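Local coordinates for protein LbaCas13a H328A (C2c2) (Lachnospiraceae bacterium NK4A179, PDB 5WLH) that binds a CRISPR guide RNA and, as an RNA-targeting Cas13a nuclease, probably cleaves RNA at adenosines, at residues Ala1143-Asn1146 and Asn1150-Ala1153; Thr1157-Tyr1160 and Arg1166-Asn1169; Lys281-Asp286 and Asp296-Arg301; Ile1176-Met1179 and Pro1185-Tyr1188. All coordinates share one frame; numbering follows the deposited sequence.

Contact 1 of 4, residues Ala1143-Asn1146 and Asn1150-Ala1153; sequences ACLN and NKQA
The ammonium nitrogen of Lys1151, NZ, is gripped by three backbone carbonyls: Cys1144 O, which it reaches at 2.8 Å, and the oxygens of Asn1147 and Ser1149 in the intervening turn. This is the C-terminus of helix 1106-1145, its carbonyl met by a lysine from the following loop, which leads on to helix 1153-1156. NZ approaches Cys1144 O with a C=O...N angle of 150°, but from a position tilted 29° out of the carbonyl plane. Last-turn carbonyls lack the usual helical N-H partners, and the negative end of the helix dipole would be expected to stabilise the charge of the lysine. Three oxygens around one nitrogen also limit its freedom to turn.

Two bends, at chi3 and chi4, curl the end of the lysine over the helix terminus, and its methylenes then rest on the backbone as well as on side chains. CE lies 3.6 Å from Leu1145 O, while CD sits 3.8 Å from Leu1145 CA. On the cysteine side, SG stands anti to its own backbone N (chi1 -176°), which brings the sulfur alongside the lysine chain. Leu1145 gives a looser contact through CD2 and otherwise packs on Tyr1155, Val1156, Ile1172 and Leu1173, joining the helix end to the two helices that follow. Asn1146, the first residue to leave helical geometry, turns its ND2 back to Tyr1142 O. The thiol contact is a slight one, with Cys1144 SG 4.1 Å from Lys1151 CD.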
loop_
_atom_site.group_PDB
_atom_site.type_symbol
_atom_site.label_atom_id
_atom_site.label_comp_id
_atom_site.label_asym_id
_atom_site.label_seq_id
_atom_site.Cartn_x
_atom_site.Cartn_y
_atom_site.Cartn_z
ATOM N N ALA A 1143 -21.469 -16.583 -11.952
ATOM C CA ALA A 1143 -22.038 -17.750 -11.295
ATOM C C ALA A 1143 -23.502 -17.915 -11.661
ATOM O O ALA A 1143 -23.969 -19.037 -11.892
ATOM C CB ALA A 1143 -21.867 -17.639 -9.773
ATOM N N CYS A 1144 -24.244 -16.813 -11.710
ATOM C CA CYS A 1144 -25.665 -16.903 -12.038
ATOM C C CYS A 1144 -25.854 -17.423 -13.454
ATOM O O CYS A 1144 -26.670 -18.327 -13.702
ATOM C CB CYS A 1144 -26.323 -15.537 -11.862
ATOM S SG CYS A 1144 -28.119 -15.581 -12.152
ATOM N N LEU A 1145 -25.089 -16.869 -14.397
ATOM C CA LEU A 1145 -25.164 -17.323 -15.782
ATOM C C LEU A 1145 -24.912 -18.810 -15.890
ATOM O O LEU A 1145 -25.474 -19.478 -16.765
ATOM C CB LEU A 1145 -24.142 -16.582 -16.645
ATOM C CG LEU A 1145 -24.500 -15.246 -17.267
ATOM C CD1 LEU A 1145 -23.265 -14.671 -17.944
ATOM C CD2 LEU A 1145 -25.630 -15.400 -18.279
ATOM N N ASN A 1146 -24.081 -19.351 -15.009
ATOM C CA ASN A 1146 -23.641 -20.726 -15.142
ATOM C C ASN A 1146 -24.387 -21.685 -14.225
ATOM O O ASN A 1146 -23.998 -22.846 -14.118
ATOM C CB ASN A 1146 -22.129 -20.787 -14.923
ATOM C CG ASN A 1146 -21.378 -20.287 -16.136
ATOM O OD1 ASN A 1146 -21.221 -21.018 -17.099
ATOM N ND2 ASN A 1146 -20.958 -19.028 -16.120
ATOM N N ASN A 1150 -33.578 -19.481 -13.089
ATOM C CA ASN A 1150 -34.304 -18.862 -14.187
ATOM C C ASN A 1150 -33.663 -17.532 -14.573
ATOM O O ASN A 1150 -33.392 -16.688 -13.712
ATOM C CB ASN A 1150 -35.766 -18.657 -13.793
ATOM C CG ASN A 1150 -36.514 -17.780 -14.777
ATOM O OD1 ASN A 1150 -36.896 -18.232 -15.859
ATOM N ND2 ASN A 1150 -36.717 -16.514 -14.410
ATOM N N LYS A 1151 -33.422 -17.347 -15.872
ATOM C CA LYS A 1151 -32.787 -16.140 -16.395
ATOM C C LYS A 1151 -33.564 -15.649 -17.606
ATOM O O LYS A 1151 -33.899 -16.444 -18.489
ATOM C CB LYS A 1151 -31.320 -16.403 -16.766
ATOM C CG LYS A 1151 -30.424 -16.626 -15.543
ATOM C CD LYS A 1151 -28.996 -17.021 -15.918
ATOM C CE LYS A 1151 -28.888 -18.522 -16.051
ATOM N NZ LYS A 1151 -29.127 -19.149 -14.739
ATOM N N GLN A 1152 -33.852 -14.347 -17.643
ATOM C CA GLN A 1152 -34.573 -13.773 -18.773
ATOM C C GLN A 1152 -33.672 -13.656 -20.003
ATOM O O GLN A 1152 -32.439 -13.706 -19.921
ATOM C CB GLN A 1152 -35.147 -12.404 -18.411
ATOM C CG GLN A 1152 -36.424 -12.485 -17.584
ATOM C CD GLN A 1152 -37.109 -13.834 -17.711
ATOM O OE1 GLN A 1152 -37.797 -14.111 -18.697
ATOM N NE2 GLN A 1152 -36.912 -14.689 -16.713
ATOM N N ALA A 1153 -34.317 -13.486 -21.160
ATOM C CA ALA A 1153 -33.602 -13.536 -22.430
ATOM C C ALA A 1153 -32.470 -12.520 -22.482
ATOM O O ALA A 1153 -31.343 -12.860 -22.858
ATOM C CB ALA A 1153 -34.565 -13.296 -23.593
#

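Contact 2 of 4, residues Thr1157-Tyr1160 and Arg1166-Asn1169; sequences TLDY and RKIN
With chi1 at -64°, Thr1157 sets CG2 opposite its backbone N and in the path of the Lys1167 side chain, whose own chi1 of -169° starts an extended run of methylenes. The two meet diagonally across the strands, Thr1157 CG2 lying 3.7 Å from Lys1167 CE. Beside them Asn1169 points the same way as Thr1157, its amide ND2 held by Glu470 OE1 and Ile471 O.

These strands form an antiparallel beta hairpin closed by a five-residue loop. Leu1158 and Ile1168 make one hydrogen-bonded pair: Ile1168 N reaches Leu1158 O at 2.7 Å with an N-H...O angle of 165°, and Leu1158 N returns a bond to Ile1168 O at 2.8 Å. Tyr1160 and Arg1166 form the other, nearest the loop. Alpha carbons of the non-hydrogen-bonded pairs add CA-H...O contacts to neighbouring carbonyls, as where Lys1167 CA lies 3.1 Å from Leu1158 O. Leu1158 and Ile1168 put their beta carbons together, CB to CB 4.0 Å, on the face they share with Tyr1160 and Arg1166.

That face is covered by helix 1171-1180, by Tyr1187 and by Trp1196 of the next hairpin. On the other flank of Arg1166-Asn1169, strand 470-472 adds on in parallel, making this strand the middle one of a three-stranded mixed sheet, and Lys468 O takes Arg1166 NE.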
loop_
_atom_site.group_PDB
_atom_site.type_symbol
_atom_site.label_atom_id
_atom_site.label_comp_id
_atom_site.label_asym_id
_atom_site.label_seq_id
_atom_site.Cartn_x
_atom_site.Cartn_y
_atom_site.Cartn_z
ATOM N N THR A 1157 -28.462 -12.585 -23.489
ATOM C CA THR A 1157 -28.194 -12.206 -24.868
ATOM C C THR A 1157 -28.867 -10.881 -25.177
ATOM O O THR A 1157 -30.075 -10.736 -24.968
ATOM C CB THR A 1157 -28.711 -13.292 -25.826
ATOM O OG1 THR A 1157 -27.976 -14.509 -25.610
ATOM C CG2 THR A 1157 -28.558 -12.854 -27.271
ATOM N N LEU A 1158 -28.102 -9.924 -25.689
ATOM C CA LEU A 1158 -28.668 -8.690 -26.214
ATOM C C LEU A 1158 -28.597 -8.729 -27.732
ATOM O O LEU A 1158 -27.541 -9.004 -28.301
ATOM C CB LEU A 1158 -27.930 -7.458 -25.691
ATOM C CG LEU A 1158 -28.345 -6.898 -24.334
ATOM C CD1 LEU A 1158 -27.218 -6.022 -23.791
ATOM C CD2 LEU A 1158 -29.662 -6.117 -24.418
ATOM N N ASP A 1159 -29.721 -8.476 -28.387
ATOM C CA ASP A 1159 -29.762 -8.430 -29.847
ATOM C C ASP A 1159 -30.181 -7.024 -30.237
ATOM O O ASP A 1159 -31.350 -6.768 -30.541
ATOM C CB ASP A 1159 -30.706 -9.480 -30.394
ATOM C CG ASP A 1159 -30.726 -9.510 -31.907
ATOM O OD1 ASP A 1159 -29.772 -9.005 -32.534
ATOM O OD2 ASP A 1159 -31.707 -10.044 -32.459
ATOM N N TYR A 1160 -29.219 -6.106 -30.226
ATOM C CA TYR A 1160 -29.507 -4.706 -30.507
ATOM C C TYR A 1160 -29.578 -4.505 -32.010
ATOM O O TYR A 1160 -28.597 -4.757 -32.718
ATOM C CB TYR A 1160 -28.443 -3.798 -29.901
ATOM C CG TYR A 1160 -28.690 -2.337 -30.182
ATOM C CD1 TYR A 1160 -29.776 -1.681 -29.622
ATOM C CD2 TYR A 1160 -27.857 -1.625 -31.028
ATOM C CE1 TYR A 1160 -30.013 -0.350 -29.883
ATOM C CE2 TYR A 1160 -28.082 -0.281 -31.301
ATOM C CZ TYR A 1160 -29.163 0.349 -30.720
ATOM O OH TYR A 1160 -29.410 1.676 -30.978
ATOM N N ARG A 1166 -25.702 -4.770 -32.821
ATOM C CA ARG A 1166 -24.742 -5.680 -32.219
ATOM C C ARG A 1166 -25.497 -6.726 -31.420
ATOM O O ARG A 1166 -26.514 -6.422 -30.793
ATOM C CB ARG A 1166 -23.740 -4.939 -31.315
ATOM C CG ARG A 1166 -22.421 -5.667 -31.192
ATOM C CD ARG A 1166 -21.311 -4.827 -30.553
ATOM N NE ARG A 1166 -20.005 -5.344 -30.944
ATOM C CZ ARG A 1166 -18.867 -5.102 -30.302
ATOM N NH1 ARG A 1166 -18.864 -4.337 -29.226
ATOM N NH2 ARG A 1166 -17.727 -5.622 -30.748
ATOM N N LYS A 1167 -25.002 -7.951 -31.463
ATOM C CA LYS A 1167 -25.513 -9.027 -30.636
ATOM C C LYS A 1167 -24.454 -9.344 -29.596
ATOM O O LYS A 1167 -23.285 -9.540 -29.942
ATOM C CB LYS A 1167 -25.849 -10.271 -31.462
ATOM C CG LYS A 1167 -26.638 -11.318 -30.683
ATOM C CD LYS A 1167 -26.853 -12.576 -31.498
ATOM C CE LYS A 1167 -27.971 -13.426 -30.912
ATOM N NZ LYS A 1167 -28.144 -14.698 -31.672
ATOM N N ILE A 1168 -24.877 -9.395 -28.334
ATOM C CA ILE A 1168 -23.994 -9.574 -27.185
ATOM C C ILE A 1168 -24.433 -10.836 -26.462
ATOM O O ILE A 1168 -25.509 -10.856 -25.851
ATOM C CB ILE A 1168 -24.050 -8.377 -26.226
ATOM C CG1 ILE A 1168 -24.069 -7.050 -26.990
ATOM C CG2 ILE A 1168 -22.908 -8.443 -25.204
ATOM C CD1 ILE A 1168 -22.753 -6.678 -27.592
ATOM N N ASN A 1169 -23.605 -11.874 -26.519
ATOM C CA ASN A 1169 -23.795 -13.086 -25.743
ATOM C C ASN A 1169 -23.012 -12.955 -24.441
ATOM O O ASN A 1169 -21.884 -12.459 -24.439
ATOM C CB ASN A 1169 -23.317 -14.302 -26.537
ATOM C CG ASN A 1169 -24.057 -14.449 -27.882
ATOM O OD1 ASN A 1169 -25.239 -14.783 -27.911
ATOM N ND2 ASN A 1169 -23.364 -14.178 -28.983
#

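Contact 3 of 4, residues Lys281-Asp286 and Asp296-Arg301; sequences KKFLSD and DDMLRR
The methyl of Met298 touches both Phe283 and Asp286, residues less than one turn apart on the facing helix. CE comes obliquely to the Phe283 ring, 3.4 Å from Phe283 CD2 and 3.6 Å from Phe283 CE2, and rests 3.7 Å from Asp286 CB. The sulfur stands further off, Met298 SD being 5.4 Å from the centroid of the Phe283 ring and 33° from its normal, an oblique Met-aromatic contact. A bend at chi3 (78°) turns the methyl aside from an otherwise extended chain and onto the ring. The phenylalanine and methionine run alongside each other, each reaching toward the other's helix, and bridge two helices, 268-287 and 292-311, that form a helical hairpin.

Further out, Phe283 is placed by other aromatic groups: Phe404 meets it edge to face, while Phe280 and Tyr287, from the same helix, lie at shallow angles to it. Ile444 of helix 429-458 touches it too. Tyr287 also packs against Met298, so that one helix presents two rings to the same side chain.

The charged groups pair along each helix. Arg301 NE bonds Asp297 OD2 at 2.8 Å on the syn side, though tilted from the carboxylate plane, with the oxygen nearly in the guanidinium plane, and Arg301 NH1 reaches Tyr394 O. Lys282 NZ makes a weaker salt bridge to Asp286 OD2 at 3.4 Å.

Between these segments the contact is thus mainly apolar, and dispersion between the thioether, the ring and Asp286 CB is probably its main attraction. The ion pairs belong to the individual helices and leave the joining of these segments to that packing.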
loop_
_atom_site.group_PDB
_atom_site.type_symbol
_atom_site.label_atom_id
_atom_site.label_comp_id
_atom_site.label_asym_id
_atom_site.label_seq_id
_atom_site.Cartn_x
_atom_site.Cartn_y
_atom_site.Cartn_z
ATOM N N LYS A 281 -18.299 -24.520 -3.050
ATOM C CA LYS A 281 -18.370 -24.140 -4.460
ATOM C C LYS A 281 -19.798 -24.239 -4.981
ATOM O O LYS A 281 -20.269 -23.367 -5.732
ATOM C CB LYS A 281 -17.435 -25.036 -5.271
ATOM C CG LYS A 281 -17.481 -24.787 -6.757
ATOM C CD LYS A 281 -16.079 -24.920 -7.321
ATOM C CE LYS A 281 -15.763 -26.337 -7.691
ATOM N NZ LYS A 281 -16.606 -26.757 -8.832
ATOM N N LYS A 282 -20.519 -25.281 -4.565
ATOM C CA LYS A 282 -21.913 -25.410 -4.964
ATOM C C LYS A 282 -22.767 -24.335 -4.310
ATOM O O LYS A 282 -23.668 -23.787 -4.949
ATOM C CB LYS A 282 -22.445 -26.808 -4.630
ATOM C CG LYS A 282 -23.946 -26.936 -4.923
ATOM C CD LYS A 282 -24.386 -28.388 -5.013
ATOM C CE LYS A 282 -25.906 -28.483 -5.115
ATOM N NZ LYS A 282 -26.542 -28.475 -3.769
ATOM N N PHE A 283 -22.483 -24.002 -3.045
ATOM C CA PHE A 283 -23.159 -22.881 -2.405
ATOM C C PHE A 283 -23.016 -21.609 -3.232
ATOM O O PHE A 283 -23.983 -20.862 -3.411
ATOM C CB PHE A 283 -22.608 -22.662 -0.990
ATOM C CG PHE A 283 -23.157 -21.444 -0.295
ATOM C CD1 PHE A 283 -22.537 -20.202 -0.417
ATOM C CD2 PHE A 283 -24.267 -21.542 0.516
ATOM C CE1 PHE A 283 -23.038 -19.096 0.229
ATOM C CE2 PHE A 283 -24.772 -20.439 1.173
ATOM C CZ PHE A 283 -24.162 -19.203 1.026
ATOM N N LEU A 284 -21.795 -21.308 -3.689
ATOM C CA LEU A 284 -21.587 -20.067 -4.434
ATOM C C LEU A 284 -22.386 -20.064 -5.725
ATOM O O LEU A 284 -22.923 -19.027 -6.134
ATOM C CB LEU A 284 -20.110 -19.875 -4.750
ATOM C CG LEU A 284 -19.220 -19.460 -3.593
ATOM C CD1 LEU A 284 -17.783 -19.418 -4.135
ATOM C CD2 LEU A 284 -19.645 -18.105 -3.000
ATOM N N SER A 285 -22.484 -21.224 -6.370
ATOM C CA SER A 285 -23.305 -21.350 -7.572
ATOM C C SER A 285 -24.788 -21.142 -7.261
ATOM O O SER A 285 -25.473 -20.357 -7.927
ATOM C CB SER A 285 -23.060 -22.722 -8.203
ATOM O OG SER A 285 -23.807 -22.880 -9.401
ATOM N N ASP A 286 -25.299 -21.840 -6.243
ATOM C CA ASP A 286 -26.715 -21.755 -5.893
ATOM C C ASP A 286 -27.096 -20.385 -5.372
ATOM O O ASP A 286 -28.226 -19.924 -5.595
ATOM C CB ASP A 286 -27.054 -22.807 -4.837
ATOM C CG ASP A 286 -27.007 -24.202 -5.390
ATOM O OD1 ASP A 286 -27.091 -24.341 -6.631
ATOM O OD2 ASP A 286 -26.878 -25.150 -4.593
ATOM N N ASP A 296 -32.178 -15.296 0.565
ATOM C CA ASP A 296 -32.616 -15.116 1.947
ATOM C C ASP A 296 -32.660 -16.445 2.682
ATOM O O ASP A 296 -32.219 -16.541 3.829
ATOM C CB ASP A 296 -33.990 -14.448 1.989
ATOM C CG ASP A 296 -33.926 -12.963 1.707
ATOM O OD1 ASP A 296 -32.895 -12.509 1.167
ATOM O OD2 ASP A 296 -34.904 -12.249 2.026
ATOM N N ASP A 297 -33.202 -17.483 2.040
ATOM C CA ASP A 297 -33.313 -18.777 2.711
ATOM C C ASP A 297 -31.937 -19.390 2.964
ATOM O O ASP A 297 -31.700 -19.989 4.018
ATOM C CB ASP A 297 -34.170 -19.725 1.887
ATOM C CG ASP A 297 -34.197 -21.111 2.468
ATOM O OD1 ASP A 297 -34.921 -21.301 3.468
ATOM O OD2 ASP A 297 -33.485 -21.991 1.935
ATOM N N MET A 298 -31.007 -19.217 2.023
ATOM C CA MET A 298 -29.668 -19.768 2.204
ATOM C C MET A 298 -28.907 -19.023 3.293
ATOM O O MET A 298 -28.200 -19.647 4.093
ATOM C CB MET A 298 -28.906 -19.725 0.883
ATOM C CG MET A 298 -29.451 -20.727 -0.140
ATOM S SD MET A 298 -28.658 -20.436 -1.732
ATOM C CE MET A 298 -27.062 -21.203 -1.463
ATOM N N LEU A 299 -29.033 -17.696 3.346
ATOM C CA LEU A 299 -28.386 -16.957 4.429
ATOM C C LEU A 299 -28.983 -17.325 5.778
ATOM O O LEU A 299 -28.279 -17.332 6.792
ATOM C CB LEU A 299 -28.517 -15.449 4.232
ATOM C CG LEU A 299 -27.499 -14.759 3.336
ATOM C CD1 LEU A 299 -27.404 -13.278 3.741
ATOM C CD2 LEU A 299 -26.146 -15.463 3.436
ATOM N N ARG A 300 -30.276 -17.631 5.812
ATOM C CA ARG A 300 -30.879 -18.039 7.076
ATOM C C ARG A 300 -30.309 -19.359 7.570
ATOM O O ARG A 300 -30.089 -19.527 8.773
ATOM C CB ARG A 300 -32.392 -18.142 6.911
ATOM C CG ARG A 300 -33.120 -18.515 8.192
ATOM C CD ARG A 300 -34.622 -18.252 8.028
ATOM N NE ARG A 300 -34.899 -16.857 7.702
ATOM C CZ ARG A 300 -35.281 -16.432 6.502
ATOM N NH1 ARG A 300 -35.442 -17.294 5.509
ATOM N NH2 ARG A 300 -35.502 -15.144 6.299
ATOM N N ARG A 301 -30.085 -20.315 6.669
ATOM C CA ARG A 301 -29.481 -21.573 7.086
ATOM C C ARG A 301 -28.070 -21.355 7.603
ATOM O O ARG A 301 -27.655 -21.977 8.587
ATOM C CB ARG A 301 -29.471 -22.569 5.933
ATOM C CG ARG A 301 -30.902 -23.042 5.557
ATOM C CD ARG A 301 -30.907 -23.789 4.248
ATOM N NE ARG A 301 -32.273 -23.834 3.725
ATOM C CZ ARG A 301 -33.200 -24.683 4.161
ATOM N NH1 ARG A 301 -32.894 -25.557 5.104
ATOM N NH2 ARG A 301 -34.426 -24.672 3.646
#

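Contact 4 of 4, residues Ile1176-Met1179 and Pro1185-Tyr1188; sequences ICAM and PLYY
A short return from helix 1171-1180 into the two-stranded antiparallel hairpin 1187-1189/1196-1198 brings this helix against the chain just ahead of the strand. The contact is buried and apolar, built round Ala1178, whose methyl faces the returning backbone. Ala1178 CB lies 3.5 Å from Pro1185 O, so the small residue lets the chain come in close, CA to CA 5.9 Å between Ala1178 and Leu1186. That carbonyl oxygen has a proper partner as well: the hydroxyl of Tyr1174, one turn back along the same helix, hydrogen-bonds it.

Leu1186 then supplies the bridging branch. Its chi1 of -155° carries CG roughly opposite the backbone N, and CD1 touches two neighbouring helix side chains, 4.1 Å from Ala1178 CB and also against the Met1179 chain. Met1179 goes on to pack on Ile1209 and Phe1212 of helix 1205-1216, making the leucine part of a three-way junction of helix, strand lead-in and the next helix. The backbone of Leu1186 meanwhile pairs with Ser1199 beyond the partner strand. The Met1179 side chain crosses the leucine at a slant, its CG 4.0 Å from Leu1186 CD1.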
loop_
_atom_site.group_PDB
_atom_site.type_symbol
_atom_site.label_atom_id
_atom_site.label_comp_id
_atom_site.label_asym_id
_atom_site.label_seq_id
_atom_site.Cartn_x
_atom_site.Cartn_y
_atom_site.Cartn_z
ATOM N N ILE A 1176 -22.112 -5.181 -17.156
ATOM C CA ILE A 1176 -21.441 -4.863 -15.900
ATOM C C ILE A 1176 -20.140 -4.124 -16.177
ATOM O O ILE A 1176 -19.862 -3.072 -15.591
ATOM C CB ILE A 1176 -21.196 -6.132 -15.067
ATOM C CG1 ILE A 1176 -22.525 -6.649 -14.495
ATOM C CG2 ILE A 1176 -20.219 -5.801 -13.905
ATOM C CD1 ILE A 1176 -22.449 -8.042 -13.896
ATOM N N CYS A 1177 -19.324 -4.665 -17.079
ATOM C CA CYS A 1177 -18.031 -4.040 -17.332
ATOM C C CYS A 1177 -18.197 -2.687 -17.994
ATOM O O CYS A 1177 -17.398 -1.774 -17.742
ATOM C CB CYS A 1177 -17.149 -4.946 -18.188
ATOM S SG CYS A 1177 -16.608 -6.417 -17.325
ATOM N N ALA A 1178 -19.238 -2.523 -18.814
ATOM C CA ALA A 1178 -19.433 -1.227 -19.440
ATOM C C ALA A 1178 -19.673 -0.144 -18.403
ATOM O O ALA A 1178 -19.372 1.022 -18.653
ATOM C CB ALA A 1178 -20.583 -1.279 -20.446
ATOM N N MET A 1179 -20.242 -0.491 -17.242
ATOM C CA MET A 1179 -20.450 0.541 -16.234
ATOM C C MET A 1179 -19.140 1.147 -15.766
ATOM O O MET A 1179 -19.124 2.282 -15.291
ATOM C CB MET A 1179 -21.193 -0.025 -15.025
ATOM C CG MET A 1179 -22.622 -0.389 -15.306
ATOM S SD MET A 1179 -23.486 -0.729 -13.742
ATOM C CE MET A 1179 -22.982 -2.408 -13.441
ATOM N N PRO A 1185 -19.559 1.197 -24.735
ATOM C CA PRO A 1185 -20.997 1.510 -24.820
ATOM C C PRO A 1185 -21.855 0.620 -23.935
ATOM O O PRO A 1185 -21.568 -0.563 -23.733
ATOM C CB PRO A 1185 -21.315 1.256 -26.297
ATOM C CG PRO A 1185 -20.018 1.503 -27.010
ATOM C CD PRO A 1185 -18.960 0.987 -26.067
ATOM N N LEU A 1186 -22.976 1.180 -23.481
ATOM C CA LEU A 1186 -23.973 0.424 -22.746
ATOM C C LEU A 1186 -25.278 0.460 -23.541
ATOM O O LEU A 1186 -25.609 1.485 -24.153
ATOM C CB LEU A 1186 -24.163 1.003 -21.350
ATOM C CG LEU A 1186 -24.676 0.034 -20.287
ATOM C CD1 LEU A 1186 -23.999 0.308 -18.954
ATOM C CD2 LEU A 1186 -26.190 0.162 -20.166
ATOM N N TYR A 1187 -25.971 -0.673 -23.578
ATOM C CA TYR A 1187 -27.242 -0.815 -24.287
ATOM C C TYR A 1187 -28.360 -0.695 -23.272
ATOM O O TYR A 1187 -28.312 -1.336 -22.219
ATOM C CB TYR A 1187 -27.334 -2.162 -24.997
ATOM C CG TYR A 1187 -26.254 -2.350 -26.024
ATOM C CD1 TYR A 1187 -24.996 -2.795 -25.650
ATOM C CD2 TYR A 1187 -26.476 -2.043 -27.356
ATOM C CE1 TYR A 1187 -23.996 -2.955 -26.574
ATOM C CE2 TYR A 1187 -25.480 -2.201 -28.302
ATOM C CZ TYR A 1187 -24.228 -2.642 -27.899
ATOM O OH TYR A 1187 -23.211 -2.795 -28.805
ATOM N N TYR A 1188 -29.357 0.130 -23.572
ATOM C CA TYR A 1188 -30.398 0.366 -22.581
ATOM C C TYR A 1188 -31.607 0.959 -23.281
ATOM O O TYR A 1188 -31.539 1.353 -24.447
ATOM C CB TYR A 1188 -29.930 1.307 -21.470
ATOM C CG TYR A 1188 -29.535 2.672 -21.952
ATOM C CD1 TYR A 1188 -28.271 2.905 -22.499
ATOM C CD2 TYR A 1188 -30.420 3.735 -21.864
ATOM C CE1 TYR A 1188 -27.921 4.157 -22.953
ATOM C CE2 TYR A 1188 -30.072 4.990 -22.290
ATOM C CZ TYR A 1188 -28.819 5.195 -22.847
ATOM O OH TYR A 1188 -28.479 6.455 -23.292
#

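In the fold
Contact 3 comes first along the chain, in the helical hairpin 268-287/292-311. Contacts 1, 2 and 4 follow far downstream in close succession, from the end of helix 1106-1145 through hairpin 1157-1169 and helix 1171-1180 into strand 1187-1189. Contacts 2 and 4 lie closest, centres about 12 Å apart, and share Tyr1187, which packs on Leu1158, Tyr1160, Arg1166 and Ile1168. Contact 1 sits about 15 Å from contact 2 and about 16 Å from contact 3, centre to centre, touching the latter where Ala1143 CB meets Leu284 O. That touch brings together parts of the nuclease remote in sequence; of the four contacts, contact 3 comes nearest to the bound RNA, about 7 Å between nearest atoms.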